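Local structure of putative protease (Parabacteroides distasonis ATCC 8503, 3KD4) at residues K73-A78 with V102-E107; Y63-D68 with T111-Y116. The protein is of unknown biological role but is probably an exported protease, carrying the uncharacterised DUF3857 and DUF3858 domains. All coordinates share one frame; numbering follows the deposited sequence.

Interaction 1: K73-A78 with V102-E107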
ATOM      1  N   LYS A  73     -37.002   1.252   3.584  1.00 16.24           N
ATOM      2  CA  LYS A  73     -36.316   2.437   3.105  1.00 16.24           C
ATOM      3  C   LYS A  73     -35.428   2.992   4.226  1.00 16.00           C
ATOM      4  O   LYS A  73     -35.850   3.096   5.330  1.00 15.97           O
ATOM      5  CB  LYS A  73     -37.364   3.484   2.667  1.00 16.89           C
ATOM      6  CG  LYS A  73     -36.804   4.819   2.155  1.00 18.68           C
ATOM      7  CD  LYS A  73     -37.953   5.746   1.729  1.00 20.51           C
ATOM      8  CE  LYS A  73     -37.532   6.989   0.991  1.00 21.52           C
ATOM      9  NZ  LYS A  73     -38.757   7.703   0.333  1.00 20.38           N
ATOM     10  N   THR A  74     -34.203   3.367   3.922  1.00 16.56           N
ATOM     11  CA  THR A  74     -33.317   3.927   4.897  1.00 17.07           C
ATOM     12  C   THR A  74     -33.870   5.256   5.414  1.00 18.31           C
ATOM     13  O   THR A  74     -34.116   6.170   4.606  1.00 18.86           O
ATOM     14  CB  THR A  74     -31.907   4.129   4.303  1.00 17.49           C
ATOM     15  OG1 THR A  74     -31.517   2.924   3.638  1.00 17.14           O
ATOM     16  CG2 THR A  74     -30.856   4.465   5.397  1.00 14.81           C
ATOM     17  N   PRO A  75     -34.105   5.369   6.744  1.00 18.97           N
ATOM     18  CA  PRO A  75     -34.663   6.615   7.265  1.00 19.58           C
ATOM     19  C   PRO A  75     -33.593   7.682   7.308  1.00 20.19           C
ATOM     20  O   PRO A  75     -32.394   7.362   7.269  1.00 19.42           O
ATOM     21  CB  PRO A  75     -35.118   6.237   8.688  1.00 20.33           C
ATOM     22  CG  PRO A  75     -34.125   5.205   9.132  1.00 20.53           C
ATOM     23  CD  PRO A  75     -33.821   4.399   7.820  1.00 19.38           C
ATOM     24  N   ASP A  76     -34.026   8.941   7.332  1.00 20.29           N
ATOM     25  CA  ASP A  76     -33.100  10.078   7.367  1.00 21.14           C
ATOM     26  C   ASP A  76     -32.075   9.982   8.490  1.00 20.43           C
ATOM     27  O   ASP A  76     -30.906  10.281   8.290  1.00 19.78           O
ATOM     28  CB  ASP A  76     -33.880  11.373   7.515  1.00 21.81           C
ATOM     29  CG  ASP A  76     -34.627  11.773   6.217  1.00 27.69           C
ATOM     30  OD1 ASP A  76     -34.437  11.155   5.137  1.00 29.68           O
ATOM     31  OD2 ASP A  76     -35.413  12.728   6.291  1.00 36.30           O
ATOM     32  N   ASN A  77     -32.501   9.540   9.665  1.00 20.55           N
ATOM     33  CA  ASN A  77     -31.590   9.480  10.808  1.00 21.62           C
ATOM     34  C   ASN A  77     -30.559   8.339  10.735  1.00 21.03           C
ATOM     35  O   ASN A  77     -29.726   8.228  11.599  1.00 21.21           O
ATOM     36  CB  ASN A  77     -32.374   9.457  12.124  1.00 22.46           C
ATOM     37  CG  ASN A  77     -33.250   8.243  12.259  1.00 26.53           C
ATOM     38  OD1 ASN A  77     -33.065   7.236  11.564  1.00 30.99           O
ATOM     39  ND2 ASN A  77     -34.222   8.315  13.186  1.00 32.86           N
ATOM     40  N   ALA A  78     -30.601   7.533   9.669  1.00 20.70           N
ATOM     41  CA  ALA A  78     -29.594   6.505   9.417  1.00 19.96           C
ATOM     42  C   ALA A  78     -28.491   7.023   8.467  1.00 19.99           C
ATOM     43  O   ALA A  78     -27.588   6.275   8.118  1.00 19.17           O
ATOM     44  CB  ALA A  78     -30.262   5.243   8.880  1.00 18.68           C
ATOM     45  N   VAL A 102     -26.307   3.794   7.399  1.00 17.09           N
ATOM     46  CA  VAL A 102     -26.547   2.618   8.253  1.00 17.94           C
ATOM     47  C   VAL A 102     -27.709   1.848   7.650  1.00 18.24           C
ATOM     48  O   VAL A 102     -28.825   2.354   7.560  1.00 18.87           O
ATOM     49  CB  VAL A 102     -26.861   3.002   9.712  1.00 18.51           C
ATOM     50  CG1 VAL A 102     -27.267   1.734  10.544  1.00 18.34           C
ATOM     51  CG2 VAL A 102     -25.656   3.730  10.353  1.00 17.31           C
ATOM     52  N   HIS A 103     -27.430   0.644   7.180  1.00 17.69           N
ATOM     53  CA  HIS A 103     -28.443  -0.139   6.503  1.00 18.25           C
ATOM     54  C   HIS A 103     -29.402  -0.725   7.506  1.00 19.32           C
ATOM     55  O   HIS A 103     -28.984  -1.438   8.438  1.00 20.24           O
ATOM     56  CB  HIS A 103     -27.770  -1.215   5.683  1.00 18.37           C
ATOM     57  CG  HIS A 103     -26.897  -0.644   4.626  1.00 18.37           C
ATOM     58  ND1 HIS A 103     -27.365   0.287   3.739  1.00 16.30           N
ATOM     59  CD2 HIS A 103     -25.576  -0.796   4.361  1.00 18.57           C
ATOM     60  CE1 HIS A 103     -26.387   0.648   2.931  1.00 17.63           C
ATOM     61  NE2 HIS A 103     -25.285   0.022   3.303  1.00 20.04           N
ATOM     62  N   THR A 104     -30.679  -0.418   7.346  1.00 19.28           N
ATOM     63  CA  THR A 104     -31.673  -0.840   8.301  1.00 19.53           C
ATOM     64  C   THR A 104     -32.508  -1.938   7.670  1.00 19.45           C
ATOM     65  O   THR A 104     -32.439  -2.206   6.460  1.00 20.33           O
ATOM     66  CB  THR A 104     -32.592   0.329   8.760  1.00 20.84           C
ATOM     67  OG1 THR A 104     -33.383   0.749   7.649  1.00 21.11           O
ATOM     68  CG2 THR A 104     -31.780   1.526   9.313  1.00 19.72           C
ATOM     69  N   GLY A 105     -33.269  -2.606   8.521  1.00 18.74           N
ATOM     70  CA  GLY A 105     -34.104  -3.718   8.118  1.00 18.63           C
ATOM     71  C   GLY A 105     -33.364  -4.972   7.706  1.00 18.51           C
ATOM     72  O   GLY A 105     -33.942  -5.833   7.033  1.00 18.06           O
ATOM     73  N   LEU A 106     -32.083  -5.073   8.057  1.00 18.59           N
ATOM     74  CA  LEU A 106     -31.324  -6.262   7.710  1.00 19.15           C
ATOM     75  C   LEU A 106     -31.901  -7.502   8.434  1.00 19.75           C
ATOM     76  O   LEU A 106     -32.303  -7.430   9.589  1.00 19.84           O
ATOM     77  CB  LEU A 106     -29.836  -6.100   8.017  1.00 18.43           C
ATOM     78  CG  LEU A 106     -29.095  -5.095   7.122  1.00 19.53           C
ATOM     79  CD1 LEU A 106     -27.617  -5.057   7.519  1.00 21.15           C
ATOM     80  CD2 LEU A 106     -29.247  -5.445   5.666  1.00 17.71           C
ATOM     81  N   GLU A 107     -31.965  -8.602   7.693  1.00 19.87           N
ATOM     82  CA  GLU A 107     -32.367  -9.926   8.188  1.00 20.26           C
ATOM     83  C   GLU A 107     -31.610 -10.902   7.333  1.00 18.61           C
ATOM     84  O   GLU A 107     -31.226 -10.568   6.217  1.00 17.86           O
ATOM     85  CB  GLU A 107     -33.825 -10.202   7.873  1.00 20.69           C
ATOM     86  CG  GLU A 107     -34.758  -9.378   8.573  1.00 25.26           C
ATOM     87  CD  GLU A 107     -36.172  -9.800   8.307  1.00 27.08           C
ATOM     88  OE1 GLU A 107     -36.427 -10.411   7.224  1.00 31.78           O
ATOM     89  OE2 GLU A 107     -36.995  -9.444   9.161  1.00 28.00           O
TER
HETATM   90  O   HOH W   1     -32.302   0.729   5.099  1.00 23.86           O
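The hydroxyl OG1 of Thr74 bonds Ser62 OG and a water, the latter accepting from Thr104 N, and this water joins the two loops. It lies 2.8 Å from Thr74 OG1 and 3.0 Å from Thr104 N. The contact belongs to the DUF3857 region, where the loop leaving edge strand 71-73 meets the loop that leads from strand 97-102 to strand 111-120. The first loop closes in a type I, 3-10 turn, with Ala78 N bonded to Pro75 O. Proline suits the first position of this turn: Pro75 supplies the accepting carbonyl, while its ring restrains the backbone (phi -76°) as the chain enters.

The turn delivers Ala78 O to Val102 N, and this direct bond of 2.9 Å is nearly straight, at 172° about the hydrogen. The donor lies in the plane of the carbonyl. Beside it the small methyl of Ala78 points at the second loop and lies 3.5 Å from Val102 O. The branched CB of Val102 is 4.2 Å from Ala78 CB. The one-carbon side chain of Ala78 thus fits between Val102 O and Thr104 CG2, 4.0 Å from the latter, next to the short backbone bond.

Thr104 also points across the contact. With OG1 between the backbone N and the carbonyl carbon (chi1 67°) and CG2 anti to that carbon, both branches come within 3.8 Å of Pro75 CD. The two side chains meet tip to tip, and the methyl of Thr104 packs on both Pro75 CD and Ala78 CB. His103 points the other way and its NE2 bonds Ser46 OG. Thr74 CG2, anti to its own backbone N, rests 3.6 Å from Val102 O.

Interaction 2: Y63-D68 with T111-Y116; sequences YTRQKD and TIYLDY. With PO4 (phosphate ion), chain C.
Tyr63 and Tyr113 dominate the side-chain packing. Their rings are near parallel, 12° between planes, but slid so far that they barely overlap, centroids 4.6 Å apart. Over the centre of the Tyr63 ring lies Tyr113 CB, a CH-pi contact 3.6 Å from the centroid; Tyr63 CE2 and OH lie over the Tyr113 ring, CE2 toward its rim. Tyr63 CG stands between its backbone N and carbonyl carbon (chi1 59°), which turns the ring toward the paired strand. Arg65 runs alongside Tyr113, its CB 3.9 Å from Tyr113 CE1; extended from CG to NE, it leads away from the strand, guanidinium and ring planes 48° apart.

Backbone bonds join strands 55-65 and 111-120, antiparallel neighbours in the mixed eight-stranded sheet. Tyr63 with Tyr113 and Arg65 with Thr111 are hydrogen-bonded pairs, each with two N-H...O bonds; the shortest is Arg65 N to Thr111 O, 2.7 Å. Between them Thr64 and Ile112, beta-branched residues suited to strands, form a non-hydrogen-bonded pair facing the other way.

Among polar side chains, Thr111 OG1 bonds Thr32 OG1 and donates to a water that donates to Arg65 O. At its ring edge, Tyr113 OH donates to O2 of a phosphate, probably from the crystallisation liquor, at 2.6 Å.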
ATOM      1  N   TYR A  63     -32.331   1.436   0.305  1.00 14.68           N
ATOM      2  CA  TYR A  63     -33.298   0.565   0.959  1.00 15.57           C
ATOM      3  C   TYR A  63     -32.776  -0.854   1.094  1.00 15.32           C
ATOM      4  O   TYR A  63     -31.810  -1.250   0.439  1.00 15.01           O
ATOM      5  CB  TYR A  63     -34.638   0.546   0.213  1.00 15.25           C
ATOM      6  CG  TYR A  63     -34.601   0.081  -1.227  1.00 15.01           C
ATOM      7  CD1 TYR A  63     -34.361   0.979  -2.282  1.00 14.78           C
ATOM      8  CD2 TYR A  63     -34.835  -1.238  -1.542  1.00 16.23           C
ATOM      9  CE1 TYR A  63     -34.342   0.552  -3.591  1.00 17.69           C
ATOM     10  CE2 TYR A  63     -34.838  -1.657  -2.838  1.00 16.97           C
ATOM     11  CZ  TYR A  63     -34.587  -0.774  -3.857  1.00 16.44           C
ATOM     12  OH  TYR A  63     -34.580  -1.254  -5.146  1.00 20.12           O
ATOM     13  N   THR A  64     -33.440  -1.609   1.953  1.00 15.28           N
ATOM     14  CA  THR A  64     -33.177  -3.031   2.112  1.00 15.73           C
ATOM     15  C   THR A  64     -34.384  -3.817   1.656  1.00 16.77           C
ATOM     16  O   THR A  64     -35.527  -3.492   2.039  1.00 16.60           O
ATOM     17  CB  THR A  64     -32.894  -3.362   3.569  1.00 15.77           C
ATOM     18  OG1 THR A  64     -31.768  -2.583   3.992  1.00 15.73           O
ATOM     19  CG2 THR A  64     -32.666  -4.871   3.764  1.00 13.67           C
ATOM     20  N   ARG A  65     -34.139  -4.822   0.825  1.00 17.07           N
ATOM     21  CA  ARG A  65     -35.194  -5.732   0.399  1.00 18.55           C
ATOM     22  C   ARG A  65     -35.064  -7.041   1.134  1.00 18.47           C
ATOM     23  O   ARG A  65     -34.071  -7.761   0.973  1.00 17.04           O
ATOM     24  CB  ARG A  65     -35.158  -5.969  -1.094  1.00 19.31           C
ATOM     25  CG  ARG A  65     -36.244  -6.928  -1.593  1.00 22.30           C
ATOM     26  CD  ARG A  65     -36.193  -7.045  -3.129  1.00 29.95           C
ATOM     27  NE  ARG A  65     -37.356  -7.760  -3.677  1.00 37.70           N
ATOM     28  CZ  ARG A  65     -37.669  -9.056  -3.457  1.00 44.98           C
ATOM     29  NH1 ARG A  65     -36.928  -9.851  -2.674  1.00 47.75           N
ATOM     30  NH2 ARG A  65     -38.770  -9.578  -4.016  1.00 46.69           N
ATOM     31  N   GLN A  66     -36.060  -7.349   1.960  1.00 19.36           N
ATOM     32  CA  GLN A  66     -36.065  -8.626   2.710  1.00 20.49           C
ATOM     33  C   GLN A  66     -36.519  -9.744   1.806  1.00 21.83           C
ATOM     34  O   GLN A  66     -37.127  -9.493   0.772  1.00 21.95           O
ATOM     35  CB  GLN A  66     -36.954  -8.517   3.950  1.00 20.60           C
ATOM     36  CG  GLN A  66     -36.469  -7.388   4.869  1.00 19.77           C
ATOM     37  CD  GLN A  66     -37.314  -7.188   6.097  1.00 21.06           C
ATOM     38  OE1 GLN A  66     -38.471  -7.584   6.130  1.00 20.43           O
ATOM     39  NE2 GLN A  66     -36.736  -6.553   7.123  1.00 19.53           N
ATOM     40  N   LYS A  67     -36.239 -10.979   2.199  1.00 23.91           N
ATOM     41  CA  LYS A  67     -36.488 -12.136   1.332  1.00 25.97           C
ATOM     42  C   LYS A  67     -37.919 -12.252   0.927  1.00 25.96           C
ATOM     43  O   LYS A  67     -38.201 -12.666  -0.191  1.00 27.68           O
ATOM     44  CB  LYS A  67     -36.140 -13.455   2.004  1.00 26.67           C
ATOM     45  CG  LYS A  67     -34.709 -13.757   2.082  1.00 31.39           C
ATOM     46  CD  LYS A  67     -34.507 -15.212   2.503  1.00 35.08           C
ATOM     47  CE  LYS A  67     -34.392 -16.125   1.292  1.00 38.77           C
ATOM     48  NZ  LYS A  67     -34.206 -17.568   1.750  1.00 42.82           N
ATOM     49  N   ASP A  68     -38.834 -11.893   1.812  1.00 25.96           N
ATOM     50  CA  ASP A  68     -40.256 -11.954   1.476  1.00 25.50           C
ATOM     51  C   ASP A  68     -40.759 -10.801   0.611  1.00 25.37           C
ATOM     52  O   ASP A  68     -41.963 -10.694   0.387  1.00 26.44           O
ATOM     53  CB  ASP A  68     -41.115 -12.075   2.739  1.00 25.41           C
ATOM     54  CG  ASP A  68     -41.107 -10.815   3.609  1.00 26.73           C
ATOM     55  OD1 ASP A  68     -40.502  -9.775   3.255  1.00 27.25           O
ATOM     56  OD2 ASP A  68     -41.722 -10.868   4.682  1.00 26.80           O
ATOM     57  N   THR A 111     -31.292  -8.035   1.050  1.00 15.25           N
ATOM     58  CA  THR A 111     -30.444  -7.397   0.053  1.00 14.32           C
ATOM     59  C   THR A 111     -30.461  -5.901   0.189  1.00 14.50           C
ATOM     60  O   THR A 111     -31.519  -5.270   0.171  1.00 14.31           O
ATOM     61  CB  THR A 111     -30.872  -7.751  -1.368  1.00 15.68           C
ATOM     62  OG1 THR A 111     -30.808  -9.166  -1.521  1.00 13.43           O
ATOM     63  CG2 THR A 111     -29.965  -7.062  -2.417  1.00 13.38           C
ATOM     64  N   ILE A 112     -29.279  -5.343   0.356  1.00 13.96           N
ATOM     65  CA  ILE A 112     -29.080  -3.898   0.440  1.00 14.27           C
ATOM     66  C   ILE A 112     -29.020  -3.320  -0.948  1.00 13.89           C
ATOM     67  O   ILE A 112     -28.220  -3.783  -1.761  1.00 15.46           O
ATOM     68  CB  ILE A 112     -27.719  -3.563   1.133  1.00 14.02           C
ATOM     69  CG1 ILE A 112     -27.733  -4.016   2.591  1.00 16.58           C
ATOM     70  CG2 ILE A 112     -27.372  -2.058   0.997  1.00 11.46           C
ATOM     71  CD1 ILE A 112     -26.273  -4.154   3.244  1.00 14.79           C
ATOM     72  N   TYR A 113     -29.803  -2.270  -1.190  1.00 13.44           N
ATOM     73  CA  TYR A 113     -29.752  -1.506  -2.449  1.00 13.92           C
ATOM     74  C   TYR A 113     -29.278  -0.100  -2.148  1.00 13.35           C
ATOM     75  O   TYR A 113     -29.863   0.601  -1.312  1.00 12.77           O
ATOM     76  CB  TYR A 113     -31.150  -1.401  -3.050  1.00 13.94           C
ATOM     77  CG  TYR A 113     -31.632  -2.623  -3.747  1.00 15.47           C
ATOM     78  CD1 TYR A 113     -31.987  -3.750  -3.036  1.00 17.61           C
ATOM     79  CD2 TYR A 113     -31.771  -2.643  -5.141  1.00 19.06           C
ATOM     80  CE1 TYR A 113     -32.440  -4.894  -3.660  1.00 18.13           C
ATOM     81  CE2 TYR A 113     -32.248  -3.812  -5.795  1.00 20.07           C
ATOM     82  CZ  TYR A 113     -32.583  -4.919  -5.030  1.00 19.97           C
ATOM     83  OH  TYR A 113     -33.043  -6.084  -5.630  1.00 20.10           O
ATOM     84  N   LEU A 114     -28.232   0.329  -2.822  1.00 12.40           N
ATOM     85  CA  LEU A 114     -27.746   1.701  -2.685  1.00 13.26           C
ATOM     86  C   LEU A 114     -27.276   2.211  -4.037  1.00 13.24           C
ATOM     87  O   LEU A 114     -26.419   1.602  -4.682  1.00 13.23           O
ATOM     88  CB  LEU A 114     -26.567   1.763  -1.695  1.00 13.51           C
ATOM     89  CG  LEU A 114     -25.924   3.122  -1.422  1.00 15.15           C
ATOM     90  CD1 LEU A 114     -26.961   4.129  -0.829  1.00 14.01           C
ATOM     91  CD2 LEU A 114     -24.656   2.995  -0.499  1.00 16.08           C
ATOM     92  N   ASP A 115     -27.740   3.392  -4.389  1.00 14.10           N
ATOM     93  CA  ASP A 115     -27.468   4.023  -5.677  1.00 13.41           C
ATOM     94  C   ASP A 115     -27.232   5.492  -5.388  1.00 14.47           C
ATOM     95  O   ASP A 115     -28.117   6.166  -4.832  1.00 15.09           O
ATOM     96  CB  ASP A 115     -28.676   3.814  -6.581  1.00 14.24           C
ATOM     97  CG  ASP A 115     -28.472   4.379  -7.997  1.00 15.51           C
ATOM     98  OD1 ASP A 115     -27.432   5.012  -8.261  1.00 15.28           O
ATOM     99  OD2 ASP A 115     -29.391   4.224  -8.830  1.00 17.72           O
ATOM    100  N   TYR A 116     -26.014   5.970  -5.649  1.00 13.45           N
ATOM    101  CA  TYR A 116     -25.676   7.368  -5.401  1.00 14.30           C
ATOM    102  C   TYR A 116     -24.767   7.928  -6.468  1.00 13.77           C
ATOM    103  O   TYR A 116     -24.071   7.167  -7.178  1.00 13.12           O
ATOM    104  CB  TYR A 116     -25.013   7.558  -4.028  1.00 14.26           C
ATOM    105  CG  TYR A 116     -23.626   6.997  -3.918  1.00 15.70           C
ATOM    106  CD1 TYR A 116     -23.414   5.694  -3.509  1.00 14.75           C
ATOM    107  CD2 TYR A 116     -22.512   7.777  -4.235  1.00 17.40           C
ATOM    108  CE1 TYR A 116     -22.121   5.160  -3.413  1.00 17.14           C
ATOM    109  CE2 TYR A 116     -21.223   7.264  -4.136  1.00 18.88           C
ATOM    110  CZ  TYR A 116     -21.034   5.955  -3.737  1.00 19.49           C
ATOM    111  OH  TYR A 116     -19.745   5.481  -3.646  1.00 18.55           O
TER
HETATM  112  P   PO4 C   2     -32.822  -6.500  -9.328  1.00 44.80           P
HETATM  113  O1  PO4 C   2     -33.686  -7.180 -10.354  1.00 46.73           O
HETATM  114  O2  PO4 C   2     -33.638  -5.992  -8.130  1.00 39.78           O
HETATM  115  O3  PO4 C   2     -31.779  -7.510  -8.877  1.00 44.91           O
HETATM  116  O4  PO4 C   2     -32.035  -5.411 -10.027  1.00 44.41           O
HETATM  117  O   HOH W   2     -33.075 -10.426  -0.553  1.00 30.65           O

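In the fold
Both interactions lie within the DUF3857 region, far out from the centre of the chain, with their centres about 10 Å apart. Along the sequence they nest: 63-68 comes first, then 73-78, 102-107 and 111-116, so interaction 2 closes a long loop that contains interaction 1. Interaction 2 pairs two strands of the eight-stranded sheet, whereas interaction 1 joins two loops. Of these, 102-107 lies against the face that bears Thr64 and Ile112: Thr104 O probably accepts a hydrogen bond from Thr64 OG1, Gly105 O probably one from Gln66 NE2, and His103 and Leu106 pack on Ile112. Segment 73-78 is attached to strand 55-65 through Thr74 and Ser62, near the sheet's edge at strand 71-73.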